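Local coordinates for protein orotidine 5'-phosphate decarboxylase (Pyrococcus horikoshii, PDB 2CZD) that probably catalyses the decarboxylation of orotidine 5'-monophosphate to uridine 5'-monophosphate, the last step of de novo UMP synthesis, at residues G169-A174 with K199-E204; G156-A161 with G178-I183. All blocks are in the same frame, centred on the assembly; numbering follows the deposited sequence.

In the fold
Strand 158-161 comes first along the chain, followed by helix 170-177, strand 181-184 and helix 194-205. These are the last two strands of the eight-stranded TIM barrel and two of the helices outside it. Contact 2 closes a loop from 156-161 to 178-183 by pairing the two strands. Contact 1 starts within that loop, at 169-174, and closes a second one at 199-204. The two loops therefore cross. Contact 2 lies in the buried barrel wall, and contact 1 lies at the surface, their centres about 14 Å apart. Helix 170-177 joins them: A174 CB packs on I182 CD1 at 3.6 Å, and A174 O probably accepts from A179 N.

Contact 1: residues G169-A174 with K199-E204; sequences GKAKDA and KAIYDE
E204 reaches from helix 194-205 to the first turn of helix 170-177 and places its carboxylate against the backbone there. Its CG is anti to the backbone N, and the chain stays extended beyond it, which carries the carboxylate across to the other helix.

Two backbone N-H groups hold the carboxylate. G169 N, at the N-cap position, donates to E204 OE1 at 3.1 Å and comes from above the carboxylate plane. K172 N donates to E204 OE2 at 3.0 Å, on the anti lone pair, and this bond is nearly straight at 171°. A171 N also lies 3.0 Å from E204 OE2. The methyl of A171 lies against the same carboxylate, its CB 3.4 Å from E204 OE2. A water donates to E204 OE1 at 2.9 Å and accepts a weak bond from A171 N.

Apolar contact is slight. A171 CB faces I201 CG2 at 4.3 Å. I201 continues inward to I2 and V184 of the barrel strands. The K172 chain bends at chi3 (-73°), which leaves CE 3.4 Å from E204 O. K172 NZ makes a weak hydrogen bond to G207 O.

The axes of the short helix segments cross at -49°, and the E204 side chain spans the distance between them. An alanine in place of E204 would probably leave the N-H groups of G169 and K172 without this acceptor and open a gap between the helices. G169 to K172 belong to the substrate-binding segment. A negative carboxylate at the start of a helix is likely to interact favourably with the helix dipole, and here it ties that end of the binding segment to the C-terminal helix.

Contact 2: residues G156-A161 with G178-I183; sequences GIKILA and GADYII
D180 and K158 cross at about a right angle, with K158 CD against D180 CG at 3.5 Å. D180 CG is anti to its own carbonyl carbon (chi1 -65°), which sets it beside K158 CD. D180 OD1 accepts from I159 N at 2.9 Å on its anti lone pair. The K158 and D180 charges stay 4.3 Å apart (NZ to OD2), too far for a salt bridge.

I159 sits over the turn that leaves helix 170-177. G178 O lies under its branches, 3.5 Å from I159 CB and 3.7 Å from I159 CD1. I159 O takes two donors, D180 N and Y181 N. Strands 158-161 and 181-184 are neighbours in the parallel TIM barrel, joined through helix 170-177 as a right-handed beta-alpha-beta crossover.

On the face with L160 and Y181, the two side chains lie side by side and point the same way. L160 CG meets Y181 CD2 at 3.9 Å, approaching the ring obliquely. K158 CB lies at the ring's edge. I183 CD1 fits against L160 CB at 4.0 Å, and V3 adjoins L160, Y181 and I183. On the face with A161 and I182, the small A161 lets A179 of the loop before the strand come close, CB to CB at 3.9 Å.

Contact 1: residues G169-A174 with K199-E204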
loop_
_atom_site.group_PDB
_atom_site.type_symbol
_atom_site.label_atom_id
_atom_site.label_comp_id
_atom_site.label_asym_id
_atom_site.label_seq_id
_atom_site.Cartn_x
_atom_site.Cartn_y
_atom_site.Cartn_z
ATOM N N GLY B 169 4.818 31.208 -12.655
ATOM C CA GLY B 169 6.236 30.916 -12.701
ATOM C C GLY B 169 6.636 29.656 -11.944
ATOM O O GLY B 169 7.649 29.037 -12.271
ATOM N N LYS B 170 5.838 29.269 -10.955
ATOM C CA LYS B 170 6.155 28.087 -10.149
ATOM C C LYS B 170 6.311 26.793 -10.941
ATOM O O LYS B 170 7.210 26.006 -10.631
ATOM C CB LYS B 170 5.094 27.865 -9.065
ATOM C CG LYS B 170 5.013 28.948 -8.006
ATOM C CD LYS B 170 6.305 29.066 -7.233
ATOM C CE LYS B 170 6.188 30.091 -6.113
ATOM N NZ LYS B 170 7.513 30.298 -5.472
ATOM N N ALA B 171 5.431 26.549 -11.915
ATOM C CA ALA B 171 5.503 25.310 -12.698
ATOM C C ALA B 171 6.758 25.292 -13.562
ATOM O O ALA B 171 7.518 24.309 -13.567
ATOM C CB ALA B 171 4.258 25.143 -13.567
ATOM N N LYS B 172 6.999 26.385 -14.284
ATOM C CA LYS B 172 8.201 26.455 -15.105
ATOM C C LYS B 172 9.458 26.357 -14.220
ATOM O O LYS B 172 10.448 25.714 -14.597
ATOM C CB LYS B 172 8.244 27.762 -15.907
ATOM C CG LYS B 172 9.511 27.915 -16.732
ATOM C CD LYS B 172 9.733 29.366 -17.165
ATOM C CE LYS B 172 8.770 29.779 -18.243
ATOM N NZ LYS B 172 9.197 31.037 -18.931
ATOM N N ASP B 173 9.435 26.980 -13.049
ATOM C CA ASP B 173 10.579 26.920 -12.162
ATOM C C ASP B 173 10.831 25.491 -11.665
ATOM O O ASP B 173 11.977 25.084 -11.518
ATOM C CB ASP B 173 10.390 27.876 -10.990
ATOM C CG ASP B 173 10.594 29.339 -11.390
ATOM O OD1 ASP B 173 10.405 30.213 -10.528
ATOM O OD2 ASP B 173 10.945 29.601 -12.567
ATOM N N ALA B 174 9.764 24.733 -11.421
ATOM C CA ALA B 174 9.941 23.355 -10.953
ATOM C C ALA B 174 10.642 22.534 -12.029
ATOM O O ALA B 174 11.521 21.713 -11.723
ATOM C CB ALA B 174 8.588 22.728 -10.623
ATOM N N LYS B 199 -4.168 23.418 -20.333
ATOM C CA LYS B 199 -3.460 24.208 -21.338
ATOM C C LYS B 199 -2.675 25.361 -20.711
ATOM O O LYS B 199 -1.550 25.633 -21.106
ATOM C CB LYS B 199 -4.455 24.787 -22.348
ATOM C CG LYS B 199 -3.809 25.686 -23.409
ATOM C CD LYS B 199 -4.851 26.164 -24.422
ATOM C CE LYS B 199 -4.204 26.958 -25.540
ATOM N NZ LYS B 199 -3.570 28.195 -25.022
ATOM N N ALA B 200 -3.268 26.044 -19.735
ATOM C CA ALA B 200 -2.587 27.176 -19.110
ATOM C C ALA B 200 -1.287 26.740 -18.441
ATOM O O ALA B 200 -0.266 27.413 -18.561
ATOM C CB ALA B 200 -3.499 27.848 -18.099
ATOM N N ILE B 201 -1.321 25.604 -17.744
ATOM C CA ILE B 201 -0.113 25.115 -17.079
ATOM C C ILE B 201 0.917 24.671 -18.121
ATOM O O ILE B 201 2.092 25.022 -18.043
ATOM C CB ILE B 201 -0.456 23.948 -16.134
ATOM C CG1 ILE B 201 -1.420 24.468 -15.060
ATOM C CG2 ILE B 201 0.836 23.361 -15.500
ATOM C CD1 ILE B 201 -2.140 23.365 -14.250
ATOM N N TYR B 202 0.451 23.916 -19.109
ATOM C CA TYR B 202 1.290 23.449 -20.199
ATOM C C TYR B 202 1.974 24.644 -20.884
ATOM O O TYR B 202 3.185 24.616 -21.123
ATOM C CB TYR B 202 0.432 22.657 -21.188
ATOM C CG TYR B 202 1.154 22.235 -22.444
ATOM C CD1 TYR B 202 1.298 23.115 -23.515
ATOM C CD2 TYR B 202 1.685 20.950 -22.568
ATOM C CE1 TYR B 202 1.949 22.726 -24.686
ATOM C CE2 TYR B 202 2.343 20.549 -23.735
ATOM C CZ TYR B 202 2.469 21.442 -24.789
ATOM O OH TYR B 202 3.104 21.054 -25.952
ATOM N N ASP B 203 1.204 25.701 -21.159
ATOM C CA ASP B 203 1.767 26.895 -21.796
ATOM C C ASP B 203 2.833 27.582 -20.943
ATOM O O ASP B 203 3.806 28.125 -21.469
ATOM C CB ASP B 203 0.665 27.898 -22.136
ATOM C CG ASP B 203 -0.180 27.468 -23.332
ATOM O OD1 ASP B 203 0.252 26.573 -24.099
ATOM O OD2 ASP B 203 -1.275 28.057 -23.506
ATOM N N GLU B 204 2.668 27.589 -19.624
ATOM C CA GLU B 204 3.690 28.208 -18.798
ATOM C C GLU B 204 4.983 27.403 -18.889
ATOM O O GLU B 204 6.060 27.965 -19.044
ATOM C CB GLU B 204 3.263 28.302 -17.329
ATOM C CG GLU B 204 4.381 28.904 -16.479
ATOM C CD GLU B 204 4.068 28.999 -15.002
ATOM O OE1 GLU B 204 3.041 29.623 -14.640
ATOM O OE2 GLU B 204 4.866 28.471 -14.200
HETATM O O HOH W 1 2.605 28.289 -12.119
#

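Contact 2: residues G156-A161 with G178-I183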
loop_
_atom_site.group_PDB
_atom_site.type_symbol
_atom_site.label_atom_id
_atom_site.label_comp_id
_atom_site.label_asym_id
_atom_site.label_seq_id
_atom_site.Cartn_x
_atom_site.Cartn_y
_atom_site.Cartn_z
ATOM N N GLY B 156 19.148 9.953 -16.082
ATOM C CA GLY B 156 18.432 8.865 -16.698
ATOM C C GLY B 156 17.211 8.548 -15.866
ATOM O O GLY B 156 16.251 8.003 -16.395
ATOM N N ILE B 157 17.261 8.840 -14.562
ATOM C CA ILE B 157 16.083 8.603 -13.729
ATOM C C ILE B 157 15.321 9.916 -13.666
ATOM O O ILE B 157 15.896 10.944 -13.297
ATOM C CB ILE B 157 16.465 8.166 -12.291
ATOM C CG1 ILE B 157 17.338 6.903 -12.357
ATOM C CG2 ILE B 157 15.178 7.881 -11.468
ATOM C CD1 ILE B 157 17.918 6.460 -11.013
ATOM N N LYS B 158 14.041 9.867 -14.027
ATOM C CA LYS B 158 13.190 11.057 -14.050
ATOM C C LYS B 158 12.685 11.460 -12.670
ATOM O O LYS B 158 12.708 10.676 -11.711
ATOM C CB LYS B 158 11.960 10.826 -14.937
ATOM C CG LYS B 158 12.228 10.278 -16.339
ATOM C CD LYS B 158 12.983 11.260 -17.187
ATOM C CE LYS B 158 13.187 10.694 -18.603
ATOM N NZ LYS B 158 13.966 11.595 -19.499
ATOM N N ILE B 159 12.261 12.720 -12.577
ATOM C CA ILE B 159 11.682 13.234 -11.356
ATOM C C ILE B 159 10.267 13.727 -11.664
ATOM O O ILE B 159 10.046 14.469 -12.637
ATOM C CB ILE B 159 12.509 14.390 -10.791
ATOM C CG1 ILE B 159 13.827 13.840 -10.253
ATOM C CG2 ILE B 159 11.761 15.089 -9.659
ATOM C CD1 ILE B 159 14.770 14.938 -9.713
ATOM N N LEU B 160 9.307 13.282 -10.862
ATOM C CA LEU B 160 7.914 13.709 -11.003
ATOM C C LEU B 160 7.648 14.559 -9.764
ATOM O O LEU B 160 7.896 14.114 -8.650
ATOM C CB LEU B 160 6.969 12.500 -11.042
ATOM C CG LEU B 160 7.102 11.605 -12.279
ATOM C CD1 LEU B 160 8.218 10.587 -12.056
ATOM C CD2 LEU B 160 5.793 10.856 -12.546
ATOM N N ALA B 161 7.123 15.769 -9.949
ATOM C CA ALA B 161 6.924 16.680 -8.819
ATOM C C ALA B 161 5.500 17.169 -8.564
ATOM O O ALA B 161 4.931 17.917 -9.379
ATOM C CB ALA B 161 7.838 17.904 -8.972
ATOM N N GLY B 178 14.576 20.668 -12.053
ATOM C CA GLY B 178 14.826 19.239 -12.189
ATOM C C GLY B 178 13.607 18.364 -12.379
ATOM O O GLY B 178 13.726 17.139 -12.512
ATOM N N ALA B 179 12.423 18.963 -12.396
ATOM C CA ALA B 179 11.232 18.150 -12.586
ATOM C C ALA B 179 10.990 17.803 -14.051
ATOM O O ALA B 179 10.840 18.703 -14.898
ATOM C CB ALA B 179 9.990 18.870 -12.035
ATOM N N ASP B 180 10.960 16.509 -14.375
ATOM C CA ASP B 180 10.618 16.101 -15.735
ATOM C C ASP B 180 9.109 16.181 -15.970
ATOM O O ASP B 180 8.658 16.416 -17.090
ATOM C CB ASP B 180 11.084 14.674 -16.007
ATOM C CG ASP B 180 12.582 14.564 -15.965
ATOM O OD1 ASP B 180 13.117 14.125 -14.926
ATOM O OD2 ASP B 180 13.227 14.948 -16.977
ATOM N N TYR B 181 8.343 15.943 -14.903
ATOM C CA TYR B 181 6.887 15.990 -14.917
ATOM C C TYR B 181 6.394 16.729 -13.692
ATOM O O TYR B 181 7.006 16.659 -12.612
ATOM C CB TYR B 181 6.282 14.578 -14.842
ATOM C CG TYR B 181 6.677 13.673 -15.979
ATOM C CD1 TYR B 181 5.902 13.600 -17.138
ATOM C CD2 TYR B 181 7.841 12.904 -15.902
ATOM C CE1 TYR B 181 6.275 12.777 -18.203
ATOM C CE2 TYR B 181 8.226 12.086 -16.951
ATOM C CZ TYR B 181 7.444 12.026 -18.093
ATOM O OH TYR B 181 7.833 11.225 -19.135
ATOM N N ILE B 182 5.269 17.421 -13.871
ATOM C CA ILE B 182 4.607 18.131 -12.799
ATOM C C ILE B 182 3.312 17.343 -12.585
ATOM O O ILE B 182 2.597 17.065 -13.557
ATOM C CB ILE B 182 4.238 19.568 -13.226
ATOM C CG1 ILE B 182 5.510 20.348 -13.593
ATOM C CG2 ILE B 182 3.492 20.255 -12.104
ATOM C CD1 ILE B 182 6.481 20.443 -12.454
ATOM N N ILE B 183 3.034 16.939 -11.344
ATOM C CA ILE B 183 1.798 16.207 -11.038
ATOM C C ILE B 183 0.782 17.247 -10.573
ATOM O O ILE B 183 1.020 17.984 -9.608
ATOM C CB ILE B 183 2.026 15.174 -9.916
ATOM C CG1 ILE B 183 2.988 14.100 -10.428
ATOM C CG2 ILE B 183 0.705 14.584 -9.444
ATOM C CD1 ILE B 183 3.462 13.163 -9.331
#